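Local structure of methionine-binding protein (Coxiella burnetii, 3TQW) at residues T43-L48 and Y73-I78; M57-P62 and V200-E205; Y84-Y89 and A115-L120. The protein binds methionine and probably delivers it to a membrane-embedded ABC transporter as the periplasmic substrate-binding component of an uptake system. All coordinates share one frame; numbering follows the deposited sequence. Where two conformers were deposited one is given.

Contact 1: residues T43-L48 and Y73-I78; sequences TPNEAL and YKIVSI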
loop_
_atom_site.group_PDB
_atom_site.type_symbol
_atom_site.label_atom_id
_atom_site.label_comp_id
_atom_site.label_asym_id
_atom_site.label_seq_id
_atom_site.Cartn_x
_atom_site.Cartn_y
_atom_site.Cartn_z
ATOM N N THR A 43 9.311 5.816 6.854
ATOM C CA THR A 43 10.672 6.317 6.633
ATOM C C THR A 43 10.996 6.965 5.270
ATOM O O THR A 43 11.682 7.980 5.235
ATOM C CB THR A 43 11.732 5.239 7.001
ATOM O OG1 THR A 43 11.546 4.858 8.371
ATOM C CG2 THR A 43 13.144 5.793 6.847
ATOM N N PRO A 44 10.529 6.379 4.146
ATOM C CA PRO A 44 10.923 6.955 2.847
ATOM C C PRO A 44 10.593 8.450 2.650
ATOM O O PRO A 44 11.310 9.117 1.911
ATOM C CB PRO A 44 10.157 6.096 1.834
ATOM C CG PRO A 44 10.046 4.753 2.521
ATOM C CD PRO A 44 9.803 5.107 3.981
ATOM N N ASN A 45 9.539 8.964 3.277
ATOM C CA ASN A 45 9.237 10.395 3.166
ATOM C C ASN A 45 10.228 11.256 3.955
ATOM O O ASN A 45 10.520 12.385 3.567
ATOM C CB ASN A 45 7.793 10.707 3.582
ATOM C CG ASN A 45 6.778 10.291 2.534
ATOM O OD1 ASN A 45 7.090 10.218 1.338
ATOM N ND2 ASN A 45 5.551 10.017 2.976
ATOM N N GLU A 46 10.734 10.736 5.070
ATOM C CA GLU A 46 11.775 11.446 5.802
ATOM C C GLU A 46 13.042 11.457 4.954
ATOM O O GLU A 46 13.727 12.477 4.861
ATOM C CB GLU A 46 12.040 10.800 7.164
ATOM C CG GLU A 46 13.219 11.396 7.936
ATOM C CD GLU A 46 12.942 12.784 8.508
ATOM O OE1 GLU A 46 11.763 13.199 8.565
ATOM O OE2 GLU A 46 13.910 13.461 8.911
ATOM N N ALA A 47 13.338 10.326 4.317
ATOM C CA ALA A 47 14.518 10.241 3.455
ATOM C C ALA A 47 14.415 11.194 2.259
ATOM O O ALA A 47 15.409 11.771 1.822
ATOM C CB ALA A 47 14.731 8.807 2.983
ATOM N N LEU A 48 13.207 11.364 1.736
ATOM C CA LEU A 48 12.981 12.296 0.636
ATOM C C LEU A 48 13.115 13.739 1.128
ATOM O O LEU A 48 13.760 14.572 0.489
ATOM C CB LEU A 48 11.585 12.071 0.037
ATOM C CG LEU A 48 11.132 12.956 -1.121
ATOM C CD1 LEU A 48 12.054 12.823 -2.337
ATOM C CD2 LEU A 48 9.695 12.596 -1.491
ATOM N N TYR A 73 6.197 17.770 5.859
ATOM C CA TYR A 73 7.043 17.597 4.679
ATOM C C TYR A 73 6.500 18.363 3.477
ATOM O O TYR A 73 5.293 18.394 3.243
ATOM C CB TYR A 73 7.146 16.117 4.298
ATOM C CG TYR A 73 7.753 15.225 5.354
ATOM C CD1 TYR A 73 8.846 15.641 6.106
ATOM C CD2 TYR A 73 7.225 13.966 5.602
ATOM C CE1 TYR A 73 9.395 14.819 7.074
ATOM C CE2 TYR A 73 7.767 13.144 6.563
ATOM C CZ TYR A 73 8.847 13.572 7.295
ATOM O OH TYR A 73 9.376 12.740 8.253
ATOM N N LYS A 74 7.399 18.962 2.708
ATOM C CA LYS A 74 7.021 19.572 1.438
ATOM C C LYS A 74 7.292 18.589 0.298
ATOM O O LYS A 74 8.329 18.642 -0.364
ATOM C CB LYS A 74 7.751 20.902 1.233
ATOM C CG LYS A 74 7.425 21.931 2.319
ATOM C CD LYS A 74 7.884 23.332 1.943
ATOM C CE LYS A 74 9.395 23.403 1.764
ATOM N NZ LYS A 74 10.145 23.162 3.030
ATOM N N ILE A 75 6.337 17.685 0.098
ATOM C CA ILE A 75 6.452 16.593 -0.853
ATOM C C ILE A 75 5.180 16.531 -1.670
ATOM O O ILE A 75 4.096 16.773 -1.147
ATOM C CB ILE A 75 6.589 15.248 -0.111
ATOM C CG1 ILE A 75 7.938 15.163 0.606
ATOM C CG2 ILE A 75 6.397 14.079 -1.072
ATOM C CD1 ILE A 75 8.021 14.011 1.603
ATOM N N VAL A 76 5.303 16.187 -2.948
ATOM C CA VAL A 76 4.146 16.100 -3.826
ATOM C C VAL A 76 4.232 14.857 -4.701
ATOM O O VAL A 76 5.323 14.339 -4.953
ATOM C CB VAL A 76 4.044 17.339 -4.746
ATOM C CG1 VAL A 76 3.809 18.593 -3.925
ATOM C CG2 VAL A 76 5.308 17.478 -5.602
ATOM N N SER A 77 3.080 14.387 -5.167
ATOM C CA SER A 77 3.035 13.289 -6.125
ATOM C C SER A 77 3.268 13.834 -7.527
ATOM O O SER A 77 2.752 14.896 -7.871
ATOM C CB SER A 77 1.674 12.588 -6.074
ATOM O OG SER A 77 1.520 11.724 -7.190
ATOM N N ILE A 78 4.050 13.119 -8.334
ATOM C CA ILE A 78 4.185 13.476 -9.747
ATOM C C ILE A 78 3.597 12.420 -10.687
ATOM O O ILE A 78 3.816 12.461 -11.898
ATOM C CB ILE A 78 5.643 13.787 -10.132
ATOM C CG1 ILE A 78 6.569 12.626 -9.765
ATOM C CG2 ILE A 78 6.092 15.062 -9.439
ATOM C CD1 ILE A 78 7.960 12.722 -10.406
#

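Contact 2: residues M57-P62 and V200-E205; sequences MFQHLP and VVAVRE. With MET (methionine), chain C.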
loop_
_atom_site.group_PDB
_atom_site.type_symbol
_atom_site.label_atom_id
_atom_site.label_comp_id
_atom_site.label_asym_id
_atom_site.label_seq_id
_atom_site.Cartn_x
_atom_site.Cartn_y
_atom_site.Cartn_z
HETATM N N MSE A 57 8.754 5.574 -4.125
HETATM C CA MSE A 57 7.588 4.914 -4.687
HETATM C C MSE A 57 7.165 3.820 -3.724
HETATM O O MSE A 57 7.705 2.712 -3.765
HETATM C CB MSE A 57 7.914 4.290 -6.047
HETATM C CG MSE A 57 6.688 3.631 -6.706
HETATM SE SE MSE A 57 7.131 2.087 -7.836
HETATM C CE MSE A 57 7.769 0.865 -6.441
ATOM N N PHE A 58 6.212 4.124 -2.850
ATOM C CA PHE A 58 5.805 3.152 -1.840
ATOM C C PHE A 58 4.423 3.399 -1.244
ATOM O O PHE A 58 3.901 2.545 -0.524
ATOM C CB PHE A 58 6.824 3.126 -0.698
ATOM C CG PHE A 58 6.626 4.224 0.310
ATOM C CD1 PHE A 58 7.068 5.513 0.045
ATOM C CD2 PHE A 58 5.996 3.972 1.520
ATOM C CE1 PHE A 58 6.876 6.534 0.969
ATOM C CE2 PHE A 58 5.804 4.988 2.447
ATOM C CZ PHE A 58 6.246 6.267 2.171
ATOM N N GLN A 59 3.833 4.557 -1.524
ATOM C CA GLN A 59 2.648 4.992 -0.789
ATOM C C GLN A 59 1.508 5.455 -1.687
ATOM O O GLN A 59 1.716 5.789 -2.861
ATOM C CB GLN A 59 3.022 6.147 0.148
ATOM C CG GLN A 59 3.077 7.490 -0.564
ATOM C CD GLN A 59 3.899 8.514 0.180
ATOM O OE1 GLN A 59 3.629 8.826 1.337
ATOM N NE2 GLN A 59 4.916 9.047 -0.485
ATOM N N HIS A 60 0.304 5.496 -1.121
ATOM C CA HIS A 60 -0.825 6.157 -1.776
ATOM C C HIS A 60 -1.007 7.590 -1.264
ATOM O O HIS A 60 -0.370 7.999 -0.289
ATOM C CB HIS A 60 -2.120 5.341 -1.634
ATOM C CG HIS A 60 -2.383 4.832 -0.249
ATOM N ND1 HIS A 60 -2.579 5.668 0.831
ATOM C CD2 HIS A 60 -2.515 3.570 0.227
ATOM C CE1 HIS A 60 -2.807 4.944 1.912
ATOM N NE2 HIS A 60 -2.771 3.667 1.576
ATOM N N LEU A 61 -1.882 8.340 -1.923
ATOM C CA LEU A 61 -2.081 9.750 -1.604
ATOM C C LEU A 61 -2.602 10.003 -0.177
ATOM O O LEU A 61 -2.132 10.919 0.496
ATOM C CB LEU A 61 -2.985 10.406 -2.652
ATOM C CG LEU A 61 -3.024 11.931 -2.707
ATOM C CD1 LEU A 61 -1.621 12.514 -2.651
ATOM C CD2 LEU A 61 -3.760 12.402 -3.961
ATOM N N PRO A 62 -3.573 9.199 0.291
ATOM C CA PRO A 62 -4.031 9.391 1.674
ATOM C C PRO A 62 -2.911 9.200 2.701
ATOM O O PRO A 62 -2.859 9.930 3.690
ATOM C CB PRO A 62 -5.102 8.305 1.842
ATOM C CG PRO A 62 -5.630 8.110 0.437
ATOM C CD PRO A 62 -4.398 8.209 -0.425
ATOM N N VAL A 200 1.928 6.171 -5.702
ATOM C CA VAL A 200 2.443 7.313 -6.437
ATOM C C VAL A 200 3.951 7.413 -6.341
ATOM O O VAL A 200 4.581 6.805 -5.466
ATOM C CB VAL A 200 1.829 8.639 -5.917
ATOM C CG1 VAL A 200 0.305 8.592 -6.014
ATOM C CG2 VAL A 200 2.267 8.910 -4.480
ATOM N N VAL A 201 4.526 8.180 -7.255
ATOM C CA VAL A 201 5.900 8.601 -7.121
ATOM C C VAL A 201 5.887 9.980 -6.485
ATOM O O VAL A 201 5.271 10.906 -7.008
ATOM C CB VAL A 201 6.613 8.653 -8.480
ATOM C CG1 VAL A 201 7.994 9.259 -8.322
ATOM C CG2 VAL A 201 6.708 7.243 -9.082
ATOM N N ALA A 202 6.547 10.102 -5.341
ATOM C CA ALA A 202 6.595 11.365 -4.624
ATOM C C ALA A 202 7.990 11.971 -4.718
ATOM O O ALA A 202 8.996 11.251 -4.700
ATOM C CB ALA A 202 6.188 11.162 -3.160
ATOM N N VAL A 203 8.043 13.293 -4.838
ATOM C CA VAL A 203 9.308 14.016 -4.891
ATOM C C VAL A 203 9.198 15.278 -4.039
ATOM O O VAL A 203 8.102 15.660 -3.622
ATOM C CB VAL A 203 9.663 14.432 -6.335
ATOM C CG1 VAL A 203 9.710 13.209 -7.252
ATOM C CG2 VAL A 203 8.655 15.453 -6.854
ATOM N N ARG A 204 10.328 15.925 -3.777
ATOM C CA ARG A 204 10.296 17.202 -3.077
ATOM C C ARG A 204 9.581 18.248 -3.926
ATOM O O ARG A 204 9.715 18.275 -5.151
ATOM C CB ARG A 204 11.709 17.667 -2.711
ATOM C CG ARG A 204 12.381 16.818 -1.637
ATOM C CD ARG A 204 13.773 17.348 -1.299
ATOM N NE ARG A 204 14.703 17.207 -2.415
ATOM C CZ ARG A 204 15.369 16.089 -2.698
ATOM N NH1 ARG A 204 15.209 15.011 -1.947
ATOM N NH2 ARG A 204 16.198 16.052 -3.736
ATOM N N GLU A 205 8.809 19.099 -3.261
ATOM C CA GLU A 205 8.074 20.170 -3.925
ATOM C C GLU A 205 8.929 20.934 -4.936
ATOM O O GLU A 205 8.490 21.204 -6.051
ATOM C CB GLU A 205 7.506 21.133 -2.878
ATOM C CG GLU A 205 7.166 22.514 -3.415
ATOM C CD GLU A 205 6.024 22.490 -4.408
ATOM O OE1 GLU A 205 5.279 21.488 -4.434
ATOM O OE2 GLU A 205 5.874 23.475 -5.163
HETATM N N MET C . 1.811 -0.379 -1.233
HETATM C CA MET C . 0.895 -0.101 -0.119
HETATM C C MET C . -0.544 -0.307 -0.584
HETATM O O MET C . -0.875 0.030 -1.719
HETATM C CB MET C . 1.098 1.338 0.378
HETATM C CG MET C . 0.242 1.754 1.578
HETATM S SD MET C . 0.561 3.467 2.079
HETATM C CE MET C . 2.253 3.304 2.647
HETATM O OXT MET C . -1.403 -0.812 0.145
HETATM O O HOH W 1 5.642 6.970 -2.967
#

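Contact 3: residues Y84-Y89 and A115-L120; sequences YPMGLY and ARALLL. With MET (methionine), chain C.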
loop_
_atom_site.group_PDB
_atom_site.type_symbol
_atom_site.label_atom_id
_atom_site.label_comp_id
_atom_site.label_asym_id
_atom_site.label_seq_id
_atom_site.Cartn_x
_atom_site.Cartn_y
_atom_site.Cartn_z
ATOM N N TYR A 84 -3.124 -1.382 -5.603
ATOM C CA TYR A 84 -2.971 -2.749 -5.118
ATOM C C TYR A 84 -4.135 -3.079 -4.190
ATOM O O TYR A 84 -4.022 -2.919 -2.974
ATOM C CB TYR A 84 -1.650 -2.912 -4.354
ATOM C CG TYR A 84 -0.403 -2.570 -5.142
ATOM C CD1 TYR A 84 0.171 -3.494 -6.013
ATOM C CD2 TYR A 84 0.222 -1.333 -4.993
ATOM C CE1 TYR A 84 1.324 -3.192 -6.729
ATOM C CE2 TYR A 84 1.376 -1.021 -5.709
ATOM C CZ TYR A 84 1.920 -1.956 -6.575
ATOM O OH TYR A 84 3.064 -1.655 -7.285
ATOM N N PRO A 85 -5.266 -3.531 -4.759
ATOM C CA PRO A 85 -6.472 -3.752 -3.954
ATOM C C PRO A 85 -6.195 -4.595 -2.723
ATOM O O PRO A 85 -5.692 -5.715 -2.834
ATOM C CB PRO A 85 -7.404 -4.486 -4.921
ATOM C CG PRO A 85 -7.016 -3.951 -6.252
ATOM C CD PRO A 85 -5.509 -3.800 -6.189
HETATM N N MSE A 86 -6.528 -4.047 -1.558
HETATM C CA MSE A 86 -6.248 -4.692 -0.278
HETATM C C MSE A 86 -7.175 -5.875 -0.005
HETATM O O MSE A 86 -8.390 -5.798 -0.237
HETATM C CB MSE A 86 -6.355 -3.664 0.854
HETATM C CG MSE A 86 -6.285 -4.254 2.252
HETATM SE SE MSE A 86 -6.481 -2.873 3.620
HETATM C CE MSE A 86 -4.664 -2.174 3.600
ATOM N N GLY A 87 -6.601 -6.966 0.493
ATOM C CA GLY A 87 -7.371 -8.163 0.778
ATOM C C GLY A 87 -7.590 -8.397 2.261
ATOM O O GLY A 87 -6.863 -7.856 3.101
ATOM N N LEU A 88 -8.612 -9.190 2.581
ATOM C CA LEU A 88 -8.824 -9.683 3.931
ATOM C C LEU A 88 -8.413 -11.148 3.943
ATOM O O LEU A 88 -8.851 -11.924 3.092
ATOM C CB LEU A 88 -10.297 -9.556 4.326
ATOM C CG LEU A 88 -10.893 -8.152 4.343
ATOM C CD1 LEU A 88 -12.403 -8.219 4.548
ATOM C CD2 LEU A 88 -10.236 -7.321 5.436
ATOM N N TYR A 89 -7.574 -11.526 4.902
ATOM C CA TYR A 89 -6.988 -12.860 4.916
ATOM C C TYR A 89 -7.225 -13.561 6.243
ATOM O O TYR A 89 -7.411 -12.918 7.268
ATOM C CB TYR A 89 -5.482 -12.783 4.673
ATOM C CG TYR A 89 -5.094 -12.075 3.396
ATOM C CD1 TYR A 89 -4.890 -12.788 2.223
ATOM C CD2 TYR A 89 -4.919 -10.696 3.365
ATOM C CE1 TYR A 89 -4.533 -12.156 1.054
ATOM C CE2 TYR A 89 -4.558 -10.048 2.195
ATOM C CZ TYR A 89 -4.366 -10.784 1.041
ATOM O OH TYR A 89 -4.006 -10.164 -0.137
ATOM N N ALA A 115 -8.109 3.443 8.370
ATOM C CA ALA A 115 -9.383 3.880 7.816
ATOM C C ALA A 115 -9.734 3.020 6.601
ATOM O O ALA A 115 -10.880 2.617 6.412
ATOM C CB ALA A 115 -9.327 5.356 7.437
ATOM N N ARG A 116 -8.729 2.737 5.787
ATOM C CA ARG A 116 -8.903 1.926 4.592
ATOM C C ARG A 116 -9.418 0.536 4.932
ATOM O O ARG A 116 -10.329 0.031 4.282
ATOM C CB ARG A 116 -7.572 1.815 3.840
ATOM C CG ARG A 116 -7.593 0.855 2.644
ATOM C CD ARG A 116 -6.206 0.771 2.025
ATOM N NE ARG A 116 -6.205 0.134 0.710
ATOM C CZ ARG A 116 -5.112 -0.036 -0.025
ATOM N NH1 ARG A 116 -3.945 0.385 0.437
ATOM N NH2 ARG A 116 -5.181 -0.624 -1.218
ATOM N N ALA A 117 -8.818 -0.080 5.948
ATOM C CA ALA A 117 -9.190 -1.425 6.359
ATOM C C ALA A 117 -10.600 -1.453 6.941
ATOM O O ALA A 117 -11.339 -2.421 6.750
ATOM C CB ALA A 117 -8.198 -1.960 7.369
ATOM N N LEU A 118 -10.969 -0.401 7.666
ATOM C CA LEU A 118 -12.314 -0.319 8.228
ATOM C C LEU A 118 -13.357 -0.200 7.119
ATOM O O LEU A 118 -14.440 -0.790 7.198
ATOM C CB LEU A 118 -12.427 0.846 9.216
ATOM C CG LEU A 118 -11.672 0.624 10.527
ATOM C CD1 LEU A 118 -11.709 1.875 11.396
ATOM C CD2 LEU A 118 -12.246 -0.583 11.270
ATOM N N LEU A 119 -13.018 0.546 6.072
ATOM C CA LEU A 119 -13.886 0.665 4.910
ATOM C C LEU A 119 -14.071 -0.682 4.226
ATOM O O LEU A 119 -15.158 -0.993 3.739
ATOM C CB LEU A 119 -13.333 1.694 3.926
ATOM C CG LEU A 119 -13.583 3.159 4.294
ATOM C CD1 LEU A 119 -12.725 4.092 3.448
ATOM C CD2 LEU A 119 -15.063 3.504 4.158
ATOM N N LEU A 120 -13.006 -1.480 4.196
ATOM C CA LEU A 120 -13.061 -2.812 3.602
ATOM C C LEU A 120 -13.907 -3.768 4.449
ATOM O O LEU A 120 -14.627 -4.610 3.910
ATOM C CB LEU A 120 -11.646 -3.368 3.401
ATOM C CG LEU A 120 -11.475 -4.753 2.769
ATOM C CD1 LEU A 120 -12.160 -4.839 1.419
ATOM C CD2 LEU A 120 -9.995 -5.107 2.629
HETATM N N MET C . 1.811 -0.379 -1.233
HETATM C CA MET C . 0.895 -0.101 -0.119
HETATM C C MET C . -0.544 -0.307 -0.584
HETATM O O MET C . -0.875 0.030 -1.719
HETATM C CB MET C . 1.098 1.338 0.378
HETATM C CG MET C . 0.242 1.754 1.578
HETATM S SD MET C . 0.561 3.467 2.079
HETATM C CE MET C . 2.253 3.304 2.647
HETATM O OXT MET C . -1.403 -0.812 0.145
HETATM O O HOH W 2 -3.118 0.178 -3.276
#

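Contact 1: residues T43-L48 and Y73-I78
Ile75 and Tyr73 press against the face of helix 44-49 that carries Asn45 and Leu48. This short helix belongs to a beta-alpha-beta crossover of the first lobe of a periplasmic binding protein fold: it joins strands 33-38 and 55-60, which are parallel with strand 5-10 between them. The contact brings it against the start of strand 75-83 in the same mixed sheet. Ile75 makes the apolar contact with Leu48. Its CB carries two branches, and with CG1 anti to the carbonyl carbon (chi1 -69°) both reach the helix. CG2 touches Leu48 CD2 at 3.6 Å, and CG1 lies 3.8 Å from that same Leu48 CD2. Further along, the tip CD1 reaches both residues of the helix face, 3.8 Å from Leu48 CD2 and 3.6 Å from the backbone oxygen of Asn45. CD1 also lies near Asn45 CB and the start of its amide. That amide is fixed by neighbours of the contact: ND2 bonds to Gln59 and Gln67 and OD1 to Asn56, which satisfies the buried polar end while CB stays in the apolar interface. The Tyr73 ring covers the helix backbone, with Asn45 O 4.0 Å above its plane and over its centre. Its hydroxyl donates to Glu46 OE1, but that carboxylate was modelled in two conformers and the very short separation is doubtful. More secure is the flank of the ring, where Tyr73 CE2 rests 3.9 Å from Asn45 CB.

Contact 2: residues M57-P62 and V200-E205
Gln59 is tied to Val200 by its backbone oxygen, which takes the Val200 N-H at 2.9 Å between Gln59 O and Val200 N; the donor lies nearly along the C=O axis, although the N-H...O angle is only 142°. Beside this bond, Val200 CG2 comes within 3.6 Å of Gln59 O; at the far end of the Gln59 side chain, NE2 meets Ala202 CB (3.6 Å). A water supplies a second link: it accepts from Phe58 N at 2.9 Å and lies 2.7 Å from Val200 O, to which it can donate, with a weak third bond from Gln59 NE2. The short axes of 57-60 and 200-204 are 105° apart, and the water links the two strands across this crossing. This is the mixed sheet of the first lobe, where antiparallel strand 198-204 lies between 55-60 and 75-83, and where strand 55-60 ends at the methionine pocket and runs into helix 61-71. The ligand touches three consecutive residues there. Phe58 O approaches methionine CB at 3.2 Å, the Phe58 ring meets the ligand methyl obliquely, and methionine SD stands 3.4 Å above one face of the His60 ring, offset toward its rim. His60 is also the N-cap of the helix. With CG between the backbone N and the carbonyl carbon (chi1 46°), its ND1 caps Tyr63 N, while NE2 pairs with Asn113 and Tyr197 meets the ring edge-to-face. Farther out, Asn45 binds Gln59 OE1, and Leu220 of helix 211-220 packs on both selenomethionine Met57 and Val201.

Contact 3: residues Y84-Y89 and A115-L120
Met86 and Leu88 supply one apolar surface, and Arg116, Ala117 and Leu120 of helix 111-123 the other. Leu88 and Leu120 meet tip to tip, their CD2 atoms 3.6 Å apart. Leu120 CD2 also lies 3.4 Å from the backbone oxygen of Met86. The selenomethionine at Met86 bends at its end (chi3 -80°), so that CE falls 3.7 Å from Arg116 CD while SE faces Ala117. Met86 CB lies over one face of the guanidinium.

The polar contacts gather at the tip of Arg116, whose extended chain runs to the bound methionine. Its NH1 donates to methionine OXT at 2.8 Å, and OXT lies at the guanidinium edge, near its plane. A water accepts from Arg116 NH2 at 3.0 Å and from Tyr84 N at 2.8 Å, and is placed to donate to methionine O (2.7 Å), the second carboxylate oxygen. Tyr84 and Pro85 lie on the crossing from the first lobe to strand 87-89 of the second.

On the NE side of the guanidinium, Glu191 forms a salt bridge with Arg116 NE and accepts from Met86 N. Held between Glu191 and the ligand carboxylate, the buried guanidinium probably offsets both negative charges, and bonds at NE and NH1 would restrict its rotation.

From the N terminus, helix 44-49 opens contact 1, and strand 55-60 then opens contact 2 before residues 73-78 close contact 1 after an intervening run of 24 residues. Contacts 1 and 2 therefore cross, and they share a sheet, because strands 75-83 and 198-204 are neighbours in it. After strand 75-83 the chain crosses toward the second lobe, and contact 3 opens on the way, at 84-89, and closes at helix 111-123, in series with contact 1. Contact 3 lies wholly within the 137 residues between the segments of contact 2, which closes at 200-205 back in the first lobe. Contacts 2 and 3 approach the methionine from different lobes and touch where His60 packs against Arg116.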